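Local coordinates for polymeric immunoglobulin receptor (PDB 4NOF), which probably binds polymeric immunoglobulins and carries them across mucosal epithelia, this chain being its second V-type immunoglobulin domain, at residues C25-R29 and E30-S34; K55-P58 and S59-G62. All blocks are in the same frame, centred on the assembly; numbering follows the deposited sequence.

Contact 1: C25-R29 and E30-S34; sequences CPFKR and ENAPS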
loop_
_atom_site.group_PDB
_atom_site.type_symbol
_atom_site.label_atom_id
_atom_site.label_comp_id
_atom_site.label_asym_id
_atom_site.label_seq_id
_atom_site.Cartn_x
_atom_site.Cartn_y
_atom_site.Cartn_z
ATOM N N CYS A 25 -1.624 6.420 2.462
ATOM C CA CYS A 25 -2.926 5.775 2.631
ATOM C C CYS A 25 -3.821 6.654 3.512
ATOM O O CYS A 25 -3.775 6.552 4.747
ATOM C CB CYS A 25 -2.746 4.414 3.303
ATOM S SG CYS A 25 -1.806 3.239 2.282
ATOM N N PRO A 26 -4.632 7.512 2.889
ATOM C CA PRO A 26 -5.571 8.343 3.649
ATOM C C PRO A 26 -6.763 7.585 4.191
ATOM O O PRO A 26 -7.195 6.603 3.611
ATOM C CB PRO A 26 -6.063 9.398 2.627
ATOM C CG PRO A 26 -5.491 9.026 1.308
ATOM C CD PRO A 26 -4.713 7.742 1.434
ATOM N N PHE A 27 -7.295 8.044 5.321
ATOM C CA PHE A 27 -8.513 7.490 5.867
ATOM C C PHE A 27 -9.247 8.549 6.694
ATOM O O PHE A 27 -8.708 9.630 6.944
ATOM C CB PHE A 27 -8.232 6.236 6.701
ATOM C CG PHE A 27 -7.330 6.462 7.875
ATOM C CD1 PHE A 27 -5.938 6.394 7.743
ATOM C CD2 PHE A 27 -7.849 6.790 9.106
ATOM C CE1 PHE A 27 -5.097 6.636 8.836
ATOM C CE2 PHE A 27 -7.023 7.005 10.208
ATOM C CZ PHE A 27 -5.650 6.938 10.081
ATOM N N LYS A 28 -10.436 8.174 7.162
ATOM C CA LYS A 28 -11.308 9.051 7.932
ATOM C C LYS A 28 -11.331 8.694 9.402
ATOM O O LYS A 28 -10.995 7.593 9.816
ATOM C CB LYS A 28 -12.744 8.984 7.396
ATOM C CG LYS A 28 -12.875 9.233 5.909
ATOM C CD LYS A 28 -12.534 10.652 5.533
ATOM C CE LYS A 28 -13.118 10.988 4.168
ATOM N NZ LYS A 28 -12.512 12.247 3.671
ATOM N N ARG A 29 -11.784 9.645 10.208
ATOM C CA ARG A 29 -11.821 9.464 11.665
ATOM C C ARG A 29 -12.528 8.186 12.130
ATOM O O ARG A 29 -12.041 7.505 13.029
ATOM C CB ARG A 29 -12.438 10.716 12.325
ATOM C CG ARG A 29 -12.182 10.824 13.817
ATOM C CD ARG A 29 -12.726 12.127 14.377
ATOM N NE ARG A 29 -14.193 12.138 14.427
ATOM C CZ ARG A 29 -15.001 12.692 13.520
ATOM N NH1 ARG A 29 -14.517 13.307 12.440
ATOM N NH2 ARG A 29 -16.320 12.629 13.698
ATOM N N GLU A 30 -13.633 7.826 11.468
ATOM C CA GLU A 30 -14.393 6.615 11.762
ATOM C C GLU A 30 -13.509 5.342 11.861
ATOM O O GLU A 30 -13.800 4.427 12.630
ATOM C CB GLU A 30 -15.507 6.455 10.682
ATOM C CG GLU A 30 -15.868 5.035 10.270
ATOM C CD GLU A 30 -17.002 4.974 9.247
ATOM O OE1 GLU A 30 -16.913 5.621 8.183
ATOM O OE2 GLU A 30 -17.985 4.256 9.507
ATOM N N ASN A 31 -12.418 5.309 11.098
ATOM C CA ASN A 31 -11.547 4.139 11.041
ATOM C C ASN A 31 -10.196 4.278 11.721
ATOM O O ASN A 31 -9.368 3.365 11.650
ATOM C CB ASN A 31 -11.359 3.717 9.574
ATOM C CG ASN A 31 -12.594 3.040 9.036
ATOM O OD1 ASN A 31 -13.025 2.030 9.578
ATOM N ND2 ASN A 31 -13.193 3.611 8.023
ATOM N N ALA A 32 -10.009 5.379 12.453
ATOM C CA ALA A 32 -8.777 5.634 13.196
ATOM C C ALA A 32 -8.399 4.506 14.154
ATOM O O ALA A 32 -7.229 4.145 14.213
ATOM C CB ALA A 32 -8.831 6.991 13.904
ATOM N N PRO A 33 -9.372 3.891 14.859
ATOM C CA PRO A 33 -9.016 2.757 15.718
ATOM C C PRO A 33 -8.815 1.385 15.026
ATOM O O PRO A 33 -8.366 0.460 15.686
ATOM C CB PRO A 33 -10.225 2.634 16.681
ATOM C CG PRO A 33 -11.151 3.742 16.357
ATOM C CD PRO A 33 -10.782 4.290 15.022
ATOM N N SER A 34 -9.125 1.283 13.731
ATOM C CA SER A 34 -9.188 0.021 13.029
ATOM C C SER A 34 -7.825 -0.397 12.457
ATOM O O SER A 34 -6.892 0.380 12.405
ATOM C CB SER A 34 -10.159 0.097 11.851
ATOM O OG SER A 34 -11.332 0.865 12.094
#

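Contact 2: K55-P58 and S59-G62; sequences KVNP and SYIG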
loop_
_atom_site.group_PDB
_atom_site.type_symbol
_atom_site.label_atom_id
_atom_site.label_comp_id
_atom_site.label_asym_id
_atom_site.label_seq_id
_atom_site.Cartn_x
_atom_site.Cartn_y
_atom_site.Cartn_z
ATOM N N LYS A 55 1.805 -8.269 10.777
ATOM C CA LYS A 55 1.886 -9.358 9.789
ATOM C C LYS A 55 2.440 -8.804 8.496
ATOM O O LYS A 55 2.070 -7.684 8.082
ATOM C CB LYS A 55 0.518 -9.987 9.542
ATOM C CG LYS A 55 -0.011 -10.714 10.735
ATOM C CD LYS A 55 -1.224 -11.581 10.402
ATOM C CE LYS A 55 -1.783 -12.148 11.683
ATOM N NZ LYS A 55 -2.399 -11.093 12.558
ATOM N N VAL A 56 3.312 -9.568 7.852
ATOM C CA VAL A 56 3.960 -9.151 6.622
ATOM C C VAL A 56 4.099 -10.341 5.679
ATOM O O VAL A 56 4.378 -11.462 6.102
ATOM C CB VAL A 56 5.311 -8.453 6.893
ATOM C CG1 VAL A 56 6.298 -9.390 7.556
ATOM C CG2 VAL A 56 5.933 -7.890 5.626
ATOM N N ASN A 57 3.897 -10.075 4.407
ATOM C CA ASN A 57 4.111 -11.090 3.341
ATOM C C ASN A 57 5.579 -11.442 3.298
ATOM O O ASN A 57 6.427 -10.569 3.262
ATOM C CB ASN A 57 3.663 -10.400 2.047
ATOM C CG ASN A 57 3.728 -11.283 0.803
ATOM O OD1 ASN A 57 4.667 -12.046 0.597
ATOM N ND2 ASN A 57 2.754 -11.100 -0.078
ATOM N N PRO A 58 5.937 -12.761 3.275
ATOM C CA PRO A 58 7.354 -13.135 3.180
ATOM C C PRO A 58 8.137 -12.504 2.040
ATOM O O PRO A 58 9.360 -12.302 2.171
ATOM C CB PRO A 58 7.314 -14.681 2.944
ATOM C CG PRO A 58 5.968 -15.124 3.277
ATOM C CD PRO A 58 5.023 -13.921 3.342
ATOM N N SER A 59 7.464 -12.152 0.946
ATOM C CA SER A 59 8.125 -11.481 -0.170
ATOM C C SER A 59 8.518 -10.033 0.105
ATOM O O SER A 59 9.319 -9.465 -0.654
ATOM C CB SER A 59 7.270 -11.551 -1.432
ATOM O OG SER A 59 7.095 -12.916 -1.827
ATOM N N TYR A 60 8.020 -9.459 1.195
ATOM C CA TYR A 60 8.283 -8.070 1.552
ATOM C C TYR A 60 8.955 -7.896 2.908
ATOM O O TYR A 60 9.288 -6.798 3.292
ATOM C CB TYR A 60 6.985 -7.285 1.561
ATOM C CG TYR A 60 6.323 -7.071 0.229
ATOM C CD1 TYR A 60 5.455 -8.023 -0.294
ATOM C CD2 TYR A 60 6.512 -5.893 -0.492
ATOM C CE1 TYR A 60 4.787 -7.813 -1.503
ATOM C CE2 TYR A 60 5.849 -5.679 -1.702
ATOM C CZ TYR A 60 4.997 -6.642 -2.212
ATOM O OH TYR A 60 4.299 -6.463 -3.411
ATOM N N ILE A 61 9.183 -8.977 3.651
ATOM C CA ILE A 61 9.739 -8.786 4.984
ATOM C C ILE A 61 11.141 -8.177 4.869
ATOM O O ILE A 61 11.901 -8.470 3.928
ATOM C CB ILE A 61 9.744 -10.076 5.833
ATOM C CG1 ILE A 61 10.038 -9.715 7.294
ATOM C CG2 ILE A 61 10.688 -11.077 5.227
ATOM C CD1 ILE A 61 9.782 -10.782 8.321
ATOM N N GLY A 62 11.415 -7.253 5.772
ATOM C CA GLY A 62 12.666 -6.480 5.745
ATOM C C GLY A 62 12.671 -5.311 4.768
ATOM O O GLY A 62 13.626 -4.531 4.750
HETATM O O HOH W 1 5.260 -14.454 -0.454
#

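Contact 1: C25-R29 and E30-S34
The ring of F27 lies against A32, five residues further along, meeting it through one ring corner: CE2 of F27 comes to 3.7 Å from CA of A32 and to 4.1 Å from its CB. The approach is oblique, so the contact is an apolar touch beside the backbone and not a stack. F27 carries its CG between its own backbone N and carbonyl carbon (chi1 60°), which turns the ring back against the loop that follows.

That loop keeps its shape through a short 3-10 turn. The N of N31 donates to O of K28 at 3.0 Å, and one step later the N of A32 donates to O of R29, also at 3.0 Å; the second bond is the straighter, with an N-H...O angle of 166°. CB of A32 settles 3.4 Å from O of R29, a close fit beside this bonded carbonyl.

N31 then opens a type I turn to S34, closed twice. S34 N reaches O of N31 at 3.0 Å, while S34 OG donates to OD1 of N31 at 3.2 Å, in the carbonyl plane and on a lone pair. The other half of this buried amide, ND2, gives hydrogen bonds to OD2 of D102 and O of S100. OD2 of D102 also receives the backbone N of K28, joining both ends of the 3-10 turn to one carboxylate. F27 also packs on F76 of strand 75-80 and A95 of strand 89-95.

Following C25, whose disulfide to C93 links the two sheets, this is the BC loop of a V-set immunoglobulin domain, in the position of CDR1, with a buried aromatic tucked against a 3-10 turn.

Contact 2: K55-P58 and S59-G62
Between N57 and Y60 the chain folds into a tight turn, with P58 and S59 at the backbone angles of a type I beta turn and Y60 N donating to O of N57 at 2.8 Å. The side chain of N57 reinforces it from within: its OD1 accepts S59 N at 2.8 Å, an Asx turn nested in the beta turn. With CG anti to the backbone N (chi1 -177°), OD1 of N57 is brought to S59 N, which meets it tilted 23° from the carbonyl plane. A water donates a second hydrogen bond to OD1 and also bonds OG of S59, at 2.8 Å, so the serine hydroxyl is tied to the amide through solvent.

On its other flank N57 meets an aromatic. CB of N57 lies 3.8 Å from CD1 of Y60, and CG of N57 stands at the ring's edge, in its plane, the amide and ring being turned 72° apart. The far end of the tyrosine bonds OH to OH with Y91, and ND2 of N57 donates to O of L48, so each polar tip is held by a neighbouring strand.

V56 and I61 close the outer flank. CG1 of V56 touches CG1 of I61 at 3.8 Å, the two side chains crossing at about a right angle, and CG2 of I61 rests 3.6 Å from O of P58.

Were N57 replaced by an alanine, S59 N and O of L48 would probably lose their mates, the water bridge would be cut and a gap would be likely to open at the Y60 ring edge.

One amide thus satisfies a turn N-H and a strand carbonyl at once, which implies a turn held by polar bonds from both backbone and side chain, with apolar contacts alongside.

Both contacts are tight turns in loops at the border of the V-set sandwich, and each buries one asparagine and one aromatic while neighbouring residues stay exposed. They join different elements: contact 1 leads from strand 21-26 to strand 36-41, contact 2 from strand 46-51 to strand 64-67. Their centres are 23 Å apart, and about 12 Å separates their nearest atoms, so neither touches the other. Their chemistry differs. In contact 1 the aromatic, F27, has no polar group to satisfy and packs towards strands 75-80 and 89-95, and a carboxylate of strand 102-111 ties the turn down; in contact 2 the tyrosine ends in a hydroxyl pair and water joins the turn's own side chains.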